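Local atomic coordinates of aspartate aminotransferase (Giardia lamblia, PDB entry 3MEB), a protein that probably catalyses the pyridoxal-phosphate-dependent transfer of an amino group from L-aspartate to 2-oxoglutarate, giving oxaloacetate and L-glutamate. Residues W67-A71 with M345-V350; S242-F247 with Q273-N278. All blocks are in the same frame, centred on the assembly; numbering follows the deposited sequence.

In the fold
From the N terminus the chain first reaches the turn into helix 70-81, one half of contact 1. Its partner comes 274 residues later, on the long helix 340-370, so contact 1 closes a loop that takes in the whole mixed sheet. Contact 2 is nested inside that loop. It closes a much shorter loop, its segments 26 residues apart, between the ends of two neighbouring strands, 237-242 and 269-274, where part of the cofactor pocket lies. The two centres are 13 Å apart, yet the contacts touch: the carbonyl O of N278 is packed among L69, F346 and V350, and V350 also meets the backbone of G246. Helix 340-370 thereby backs the segment carrying K277.

Contact 1 (W67-A71 with M345-V350)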
ATOM      1  N   TRP A  67      18.414 -11.413   8.200  1.00  3.38           N
ATOM      2  CA  TRP A  67      18.382 -11.612   9.634  1.00  3.66           C
ATOM      3  C   TRP A  67      17.050 -11.192  10.209  1.00  4.35           C
ATOM      4  O   TRP A  67      16.742  -9.988  10.241  1.00  5.40           O
ATOM      5  CB  TRP A  67      19.474 -10.781  10.317  1.00  4.55           C
ATOM      6  CG  TRP A  67      19.696 -11.150  11.770  1.00  2.00           C
ATOM      7  CD1 TRP A  67      20.012 -12.373  12.266  1.00  2.41           C
ATOM      8  CD2 TRP A  67      19.625 -10.268  12.891  1.00  2.00           C
ATOM      9  NE1 TRP A  67      20.144 -12.318  13.638  1.00  2.00           N
ATOM     10  CE2 TRP A  67      19.906 -11.031  14.045  1.00  2.00           C
ATOM     11  CE3 TRP A  67      19.348  -8.915  13.034  1.00  3.97           C
ATOM     12  CZ2 TRP A  67      19.939 -10.471  15.313  1.00  2.00           C
ATOM     13  CZ3 TRP A  67      19.377  -8.362  14.312  1.00  2.00           C
ATOM     14  CH2 TRP A  67      19.656  -9.140  15.423  1.00  2.71           C
ATOM     15  N   ILE A  68      16.259 -12.171  10.676  1.00  3.40           N
ATOM     16  CA  ILE A  68      15.058 -11.874  11.444  1.00  3.40           C
ATOM     17  C   ILE A  68      15.454 -11.471  12.873  1.00  2.00           C
ATOM     18  O   ILE A  68      16.058 -12.258  13.599  1.00  2.00           O
ATOM     19  CB  ILE A  68      14.081 -13.068  11.497  1.00  4.61           C
ATOM     20  CG1 ILE A  68      13.697 -13.509  10.056  1.00  5.64           C
ATOM     21  CG2 ILE A  68      12.858 -12.706  12.288  1.00  4.27           C
ATOM     22  CD1 ILE A  68      12.545 -12.757   9.451  1.00  7.57           C
ATOM     23  N   LEU A  69      15.105 -10.261  13.282  1.00  2.00           N
ATOM     24  CA  LEU A  69      15.388  -9.824  14.658  1.00  2.01           C
ATOM     25  C   LEU A  69      14.788 -10.806  15.658  1.00  2.00           C
ATOM     26  O   LEU A  69      13.650 -11.188  15.498  1.00  2.00           O
ATOM     27  CB  LEU A  69      14.843  -8.426  14.938  1.00  2.00           C
ATOM     28  CG  LEU A  69      15.731  -7.241  14.572  1.00  3.05           C
ATOM     29  CD1 LEU A  69      15.966  -7.186  13.055  1.00  2.00           C
ATOM     30  CD2 LEU A  69      15.099  -5.955  15.131  1.00  2.00           C
ATOM     31  N   PRO A  70      15.559 -11.220  16.693  1.00  2.21           N
ATOM     32  CA  PRO A  70      14.976 -12.104  17.721  1.00  2.00           C
ATOM     33  C   PRO A  70      13.663 -11.539  18.311  1.00  2.32           C
ATOM     34  O   PRO A  70      12.718 -12.314  18.554  1.00  2.00           O
ATOM     35  CB  PRO A  70      16.075 -12.193  18.767  1.00  2.00           C
ATOM     36  CG  PRO A  70      17.341 -12.098  17.991  1.00  2.00           C
ATOM     37  CD  PRO A  70      17.016 -11.073  16.875  1.00  2.00           C
ATOM     38  N   ALA A  71      13.567 -10.208  18.483  1.00  2.58           N
ATOM     39  CA  ALA A  71      12.298  -9.608  18.951  1.00  2.75           C
ATOM     40  C   ALA A  71      11.163  -9.854  17.980  1.00  2.27           C
ATOM     41  O   ALA A  71      10.051 -10.174  18.408  1.00  2.60           O
ATOM     42  CB  ALA A  71      12.445  -8.118  19.237  1.00  2.76           C
ATOM     43  N   MET A 345      14.622  -6.364  24.215  1.00  3.72           N
ATOM     44  CA  MET A 345      15.238  -7.243  23.234  1.00  3.65           C
ATOM     45  C   MET A 345      15.399  -6.509  21.903  1.00  3.54           C
ATOM     46  O   MET A 345      16.465  -6.542  21.298  1.00  3.30           O
ATOM     47  CB  MET A 345      14.412  -8.519  23.049  1.00  4.01           C
ATOM     48  CG  MET A 345      15.062  -9.564  22.117  1.00  4.80           C
ATOM     49  SD  MET A 345      14.040 -11.029  21.896  1.00  4.16           S
ATOM     50  CE  MET A 345      14.065 -11.703  23.582  1.00  3.44           C
ATOM     51  N   PHE A 346      14.341  -5.853  21.456  1.00  2.35           N
ATOM     52  CA  PHE A 346      14.411  -5.029  20.243  1.00  2.34           C
ATOM     53  C   PHE A 346      15.559  -4.035  20.283  1.00  2.00           C
ATOM     54  O   PHE A 346      16.350  -3.945  19.339  1.00  2.00           O
ATOM     55  CB  PHE A 346      13.120  -4.275  20.052  1.00  2.52           C
ATOM     56  CG  PHE A 346      13.190  -3.247  18.962  1.00  3.25           C
ATOM     57  CD1 PHE A 346      13.394  -3.629  17.642  1.00  4.81           C
ATOM     58  CD2 PHE A 346      13.066  -1.920  19.256  1.00  2.08           C
ATOM     59  CE1 PHE A 346      13.474  -2.664  16.631  1.00  4.86           C
ATOM     60  CE2 PHE A 346      13.137  -0.973  18.266  1.00  4.53           C
ATOM     61  CZ  PHE A 346      13.347  -1.360  16.945  1.00  4.33           C
ATOM     62  N   TYR A 347      15.655  -3.275  21.366  1.00  2.00           N
ATOM     63  CA  TYR A 347      16.733  -2.273  21.468  1.00  2.00           C
ATOM     64  C   TYR A 347      18.127  -2.892  21.393  1.00  2.00           C
ATOM     65  O   TYR A 347      19.023  -2.310  20.768  1.00  2.00           O
ATOM     66  CB  TYR A 347      16.637  -1.485  22.766  1.00  2.15           C
ATOM     67  CG  TYR A 347      15.497  -0.510  22.949  1.00  3.05           C
ATOM     68  CD1 TYR A 347      14.894   0.160  21.864  1.00  6.26           C
ATOM     69  CD2 TYR A 347      15.056  -0.189  24.237  1.00  5.59           C
ATOM     70  CE1 TYR A 347      13.863   1.089  22.079  1.00  4.74           C
ATOM     71  CE2 TYR A 347      14.024   0.742  24.444  1.00  5.60           C
ATOM     72  CZ  TYR A 347      13.454   1.372  23.371  1.00  5.57           C
ATOM     73  OH  TYR A 347      12.450   2.280  23.618  1.00  6.26           O
ATOM     74  N   ASP A 348      18.327  -4.022  22.088  1.00  2.00           N
ATOM     75  CA  ASP A 348      19.571  -4.801  22.042  1.00  2.00           C
ATOM     76  C   ASP A 348      19.860  -5.294  20.603  1.00  2.19           C
ATOM     77  O   ASP A 348      21.000  -5.267  20.134  1.00  2.00           O
ATOM     78  CB  ASP A 348      19.485  -6.065  22.941  1.00  2.45           C
ATOM     79  CG  ASP A 348      19.373  -5.751  24.447  1.00  5.18           C
ATOM     80  OD1 ASP A 348      19.573  -4.612  24.862  1.00 10.11           O
ATOM     81  OD2 ASP A 348      19.117  -6.673  25.249  1.00 10.54           O
ATOM     82  N   ASN A 349      18.803  -5.728  19.908  1.00  2.00           N
ATOM     83  CA  ASN A 349      18.929  -6.261  18.559  1.00  2.00           C
ATOM     84  C   ASN A 349      19.418  -5.189  17.566  1.00  2.00           C
ATOM     85  O   ASN A 349      20.315  -5.438  16.758  1.00  2.00           O
ATOM     86  CB  ASN A 349      17.576  -6.783  18.050  1.00  2.00           C
ATOM     87  CG  ASN A 349      17.099  -8.075  18.726  1.00  2.00           C
ATOM     88  OD1 ASN A 349      15.907  -8.406  18.595  1.00  2.00           O
ATOM     89  ND2 ASN A 349      17.977  -8.799  19.427  1.00  2.00           N
ATOM     90  N   VAL A 350      18.823  -4.005  17.628  1.00  2.00           N
ATOM     91  CA  VAL A 350      19.234  -2.862  16.805  1.00  2.00           C
ATOM     92  C   VAL A 350      20.712  -2.457  17.114  1.00  2.20           C
ATOM     93  O   VAL A 350      21.491  -2.222  16.191  1.00  2.91           O
ATOM     94  CB  VAL A 350      18.255  -1.698  16.987  1.00  2.00           C
ATOM     95  CG1 VAL A 350      18.644  -0.452  16.148  1.00  3.46           C
ATOM     96  CG2 VAL A 350      16.820  -2.147  16.605  1.00  2.00           C
TER
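The start of helix 70-81 lies against the flank of helix 340-370, with A71 CA 5.2 Å from F346 CA and L69 CA 6.4 Å from N349 CA. N349 is the central side chain. Its CG, anti to the carbonyl carbon (chi1 -71°), reaches across so that OD1 takes the backbone N-H of A71 at 3.0 Å from A71 N. The bond is fairly straight (160° at the hydrogen), and the donor lies in the carbonyl plane. L69 is the N-cap residue, so this N-H belongs to the first turn, which has no preceding helical carbonyl to bond; a side chain of another helix serves instead. P70, whose N has no hydrogen to give, lays its ring alongside the same amide, with CD 3.4 Å from N349 OD1. As in other class I aminotransferases, helix 340-370 is probably the long helix that runs between the large and small domains, and the contact joins its flank to the beginning of helix 70-81. One turn before N349, the M345 chain runs extended to SD, which rests 3.5 Å from A71 N and also touches P70. A71 CB packs against both M345 CG and F346 CB, 4.0 Å from the latter. Beside this, L69 CD2 meets the edge of the F346 ring, near its plane, 3.8 Å from CD1; that ring stacks in turn on F279. W67 brings its ring edge up to the backbone O of N349, the indole plane turned 78° from the side-chain amide of N349, while L69 CA covers part of one indole face. Both W67 and L69 extend the packing along the long helix to M353.

Contact 2 (S242-F247 with Q273-N278); sequences SAYQGF and QSFSKN. With SO4 (sulfate ion), chain E; SO4 (sulfate ion), chain C.
Q273 pairs with S242 in a parallel bridge between neighbouring strands of the seven-stranded mixed sheet characteristic of the fold-type I aminotransferases, here at the strand ends that border the cofactor pocket. Q273 NE2 reaches Q245 OE1 through a water, while Q273 OE1 bonds H290 and Q245 NE2 bonds F252 O. The next residue, S274, continues the pairing with N-H to S242 O (3.1 Å from S274 N), and its OG accepts from S276 N at 3.0 Å, an ST turn. S274 and S276 both border a sulfate that is also bound by S127, T129 and R285, consistent with the site of the cofactor phosphate. K277, a pyridoxal-phosphate-binding residue, is probably the family's Schiff-base lysine. A water accepts from its backbone N and donates to A243 O and S274 O, bridging the strand ends. Bent at chi2 and chi4, the lysine chain passes Y244 obliquely, CE 3.1 Å from Y244 OH, and NZ bonds a second sulfate and Y90 OH of the second subunit. F247 turns its ring edge to K277 O. Finally, N278 ND2 donates to Q245 O at 3.2 Å, on a lone pair, with that oxygen only 3° out of the N278 amide plane.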
ATOM      1  N   SER A 242      12.332   9.651   8.314  1.00  4.79           N
ATOM      2  CA  SER A 242      13.009   8.989   9.408  1.00  6.83           C
ATOM      3  C   SER A 242      12.923   7.480   9.275  1.00  7.41           C
ATOM      4  O   SER A 242      11.951   6.852   9.705  1.00  8.47           O
ATOM      5  CB  SER A 242      12.413   9.402  10.744  1.00  7.67           C
ATOM      6  OG  SER A 242      13.047   8.646  11.758  1.00  8.26           O
ATOM      7  N   ALA A 243      13.939   6.908   8.656  1.00  8.18           N
ATOM      8  CA  ALA A 243      13.994   5.488   8.414  1.00  8.85           C
ATOM      9  C   ALA A 243      15.083   4.798   9.210  1.00  9.66           C
ATOM     10  O   ALA A 243      15.084   3.563   9.304  1.00 12.14           O
ATOM     11  CB  ALA A 243      14.168   5.247   6.936  1.00  9.00           C
ATOM     12  N   TYR A 244      15.997   5.559   9.808  1.00  9.00           N
ATOM     13  CA  TYR A 244      17.217   4.983  10.398  1.00  8.55           C
ATOM     14  C   TYR A 244      17.416   5.220  11.887  1.00  8.38           C
ATOM     15  O   TYR A 244      18.536   5.198  12.396  1.00 10.05           O
ATOM     16  CB  TYR A 244      18.419   5.458   9.598  1.00  7.43           C
ATOM     17  CG  TYR A 244      18.404   4.903   8.202  1.00  8.09           C
ATOM     18  CD1 TYR A 244      18.660   3.560   7.956  1.00 10.83           C
ATOM     19  CD2 TYR A 244      18.129   5.717   7.123  1.00  9.83           C
ATOM     20  CE1 TYR A 244      18.641   3.053   6.667  1.00 10.05           C
ATOM     21  CE2 TYR A 244      18.108   5.219   5.838  1.00 11.04           C
ATOM     22  CZ  TYR A 244      18.360   3.903   5.611  1.00 11.15           C
ATOM     23  OH  TYR A 244      18.334   3.483   4.301  1.00  9.01           O
ATOM     24  N   GLN A 245      16.321   5.480  12.583  1.00  9.02           N
ATOM     25  CA  GLN A 245      16.360   5.692  14.015  1.00  8.67           C
ATOM     26  C   GLN A 245      16.862   4.398  14.634  1.00  8.08           C
ATOM     27  O   GLN A 245      16.271   3.338  14.407  1.00  7.77           O
ATOM     28  CB  GLN A 245      14.957   6.036  14.522  1.00  9.09           C
ATOM     29  CG  GLN A 245      14.944   6.787  15.813  1.00  8.61           C
ATOM     30  CD  GLN A 245      13.577   6.927  16.416  1.00  6.72           C
ATOM     31  OE1 GLN A 245      12.553   6.625  15.778  1.00  3.48           O
ATOM     32  NE2 GLN A 245      13.543   7.341  17.683  1.00  2.00           N
ATOM     33  N   GLY A 246      17.961   4.484  15.385  1.00  8.78           N
ATOM     34  CA  GLY A 246      18.678   3.303  15.896  1.00  8.61           C
ATOM     35  C   GLY A 246      20.010   3.022  15.183  1.00  9.78           C
ATOM     36  O   GLY A 246      20.864   2.312  15.737  1.00  8.58           O
ATOM     37  N   PHE A 247      20.192   3.538  13.944  1.00 10.60           N
ATOM     38  CA  PHE A 247      21.433   3.273  13.185  1.00 11.07           C
ATOM     39  C   PHE A 247      22.444   4.440  13.133  1.00 12.08           C
ATOM     40  O   PHE A 247      23.555   4.280  12.594  1.00 11.76           O
ATOM     41  CB  PHE A 247      21.106   2.894  11.751  1.00 11.12           C
ATOM     42  CG  PHE A 247      20.561   1.513  11.582  1.00 10.50           C
ATOM     43  CD1 PHE A 247      21.412   0.432  11.472  1.00  8.12           C
ATOM     44  CD2 PHE A 247      19.197   1.303  11.492  1.00 11.22           C
ATOM     45  CE1 PHE A 247      20.901  -0.847  11.271  1.00 10.84           C
ATOM     46  CE2 PHE A 247      18.687   0.027  11.301  1.00 11.21           C
ATOM     47  CZ  PHE A 247      19.531  -1.041  11.185  1.00  9.14           C
ATOM     48  N   GLN A 273       7.733   7.853   9.001  1.00  2.00           N
ATOM     49  CA  GLN A 273       8.478   6.947   9.900  1.00  2.00           C
ATOM     50  C   GLN A 273       8.442   5.517   9.378  1.00  2.00           C
ATOM     51  O   GLN A 273       7.362   4.930   9.300  1.00  4.36           O
ATOM     52  CB  GLN A 273       7.875   7.049  11.297  1.00  2.00           C
ATOM     53  CG  GLN A 273       8.473   6.052  12.339  1.00  2.65           C
ATOM     54  CD  GLN A 273       7.737   6.082  13.666  1.00  2.00           C
ATOM     55  OE1 GLN A 273       6.546   6.406  13.725  1.00  3.87           O
ATOM     56  NE2 GLN A 273       8.424   5.706  14.727  1.00  2.00           N
ATOM     57  N   SER A 274       9.587   4.977   8.979  1.00  2.00           N
ATOM     58  CA  SER A 274       9.694   3.597   8.433  1.00  2.00           C
ATOM     59  C   SER A 274      10.204   2.611   9.475  1.00  2.00           C
ATOM     60  O   SER A 274      11.115   2.940  10.253  1.00  2.00           O
ATOM     61  CB  SER A 274      10.651   3.595   7.227  1.00  2.00           C
ATOM     62  OG  SER A 274      11.153   2.287   6.908  1.00  2.49           O
ATOM     63  N   PHE A 275       9.599   1.430   9.508  1.00  2.00           N
ATOM     64  CA  PHE A 275      10.095   0.300  10.309  1.00  2.00           C
ATOM     65  C   PHE A 275      10.724  -0.806   9.422  1.00  2.00           C
ATOM     66  O   PHE A 275      10.978  -1.925   9.870  1.00  2.00           O
ATOM     67  CB  PHE A 275       8.963  -0.251  11.179  1.00  2.00           C
ATOM     68  CG  PHE A 275       8.336   0.783  12.107  1.00  2.00           C
ATOM     69  CD1 PHE A 275       9.132   1.520  12.960  1.00  2.09           C
ATOM     70  CD2 PHE A 275       6.957   1.032  12.099  1.00  2.03           C
ATOM     71  CE1 PHE A 275       8.564   2.506  13.828  1.00  2.00           C
ATOM     72  CE2 PHE A 275       6.380   2.004  12.938  1.00  2.00           C
ATOM     73  CZ  PHE A 275       7.197   2.731  13.821  1.00  2.00           C
ATOM     74  N   SER A 276      11.084  -0.457   8.193  1.00  2.19           N
ATOM     75  CA  SER A 276      11.738  -1.417   7.291  1.00  2.22           C
ATOM     76  C   SER A 276      13.129  -1.844   7.781  1.00  2.85           C
ATOM     77  O   SER A 276      13.508  -3.034   7.680  1.00  3.79           O
ATOM     78  CB  SER A 276      11.905  -0.828   5.898  1.00  2.00           C
ATOM     79  OG  SER A 276      10.665  -0.753   5.224  1.00  4.38           O
ATOM     80  N   LYS A 277      13.899  -0.888   8.280  1.00  2.07           N
ATOM     81  CA  LYS A 277      15.289  -1.167   8.592  1.00  3.40           C
ATOM     82  C   LYS A 277      15.488  -1.468  10.070  1.00  3.02           C
ATOM     83  O   LYS A 277      16.111  -2.462  10.416  1.00  3.40           O
ATOM     84  CB  LYS A 277      16.180  -0.016   8.151  1.00  4.94           C
ATOM     85  CG  LYS A 277      16.274   0.120   6.620  1.00  6.58           C
ATOM     86  CD  LYS A 277      15.441   1.226   6.127  1.00  9.68           C
ATOM     87  CE  LYS A 277      15.897   1.653   4.730  1.00 11.18           C
ATOM     88  NZ  LYS A 277      15.867   0.585   3.688  1.00 14.87           N
ATOM     89  N   ASN A 278      14.973  -0.611  10.953  1.00  2.42           N
ATOM     90  CA  ASN A 278      15.167  -0.857  12.367  1.00  2.00           C
ATOM     91  C   ASN A 278      14.467  -2.130  12.887  1.00  2.00           C
ATOM     92  O   ASN A 278      15.079  -2.865  13.670  1.00  2.00           O
ATOM     93  CB  ASN A 278      14.887   0.376  13.249  1.00  2.00           C
ATOM     94  CG  ASN A 278      13.542   1.014  13.007  1.00  2.00           C
ATOM     95  OD1 ASN A 278      12.604   0.398  12.504  1.00  2.00           O
ATOM     96  ND2 ASN A 278      13.451   2.319  13.353  1.00  2.26           N
TER
HETATM   97  S   SO4 E 500      10.534   1.989   2.796  0.75 12.73           S
HETATM   98  O1  SO4 E 500      10.547   2.794   3.995  0.75 12.76           O
HETATM   99  O2  SO4 E 500      11.784   2.234   2.117  0.75 14.33           O
HETATM  100  O3  SO4 E 500      10.493   0.567   3.129  0.75 11.53           O
HETATM  101  O4  SO4 E 500       9.456   2.400   1.918  0.75  8.92           O
HETATM  102  S   SO4 C 501      17.688   2.164   0.019  1.00 16.77           S
HETATM  103  O1  SO4 C 501      18.148   3.561  -0.146  1.00 18.97           O
HETATM  104  O2  SO4 C 501      18.611   1.202  -0.566  1.00 15.32           O
HETATM  105  O3  SO4 C 501      17.501   1.921   1.430  1.00 22.22           O
HETATM  106  O4  SO4 C 501      16.406   2.088  -0.646  1.00 23.68           O
HETATM  107  O   HOH W   1      12.219   4.661  12.009  1.00 11.91           O
HETATM  108  O   HOH W   2      13.462   1.597   9.696  1.00  2.00           O
HETATM  109  O   HOH W   3      11.067   4.858  14.538  1.00  9.91           O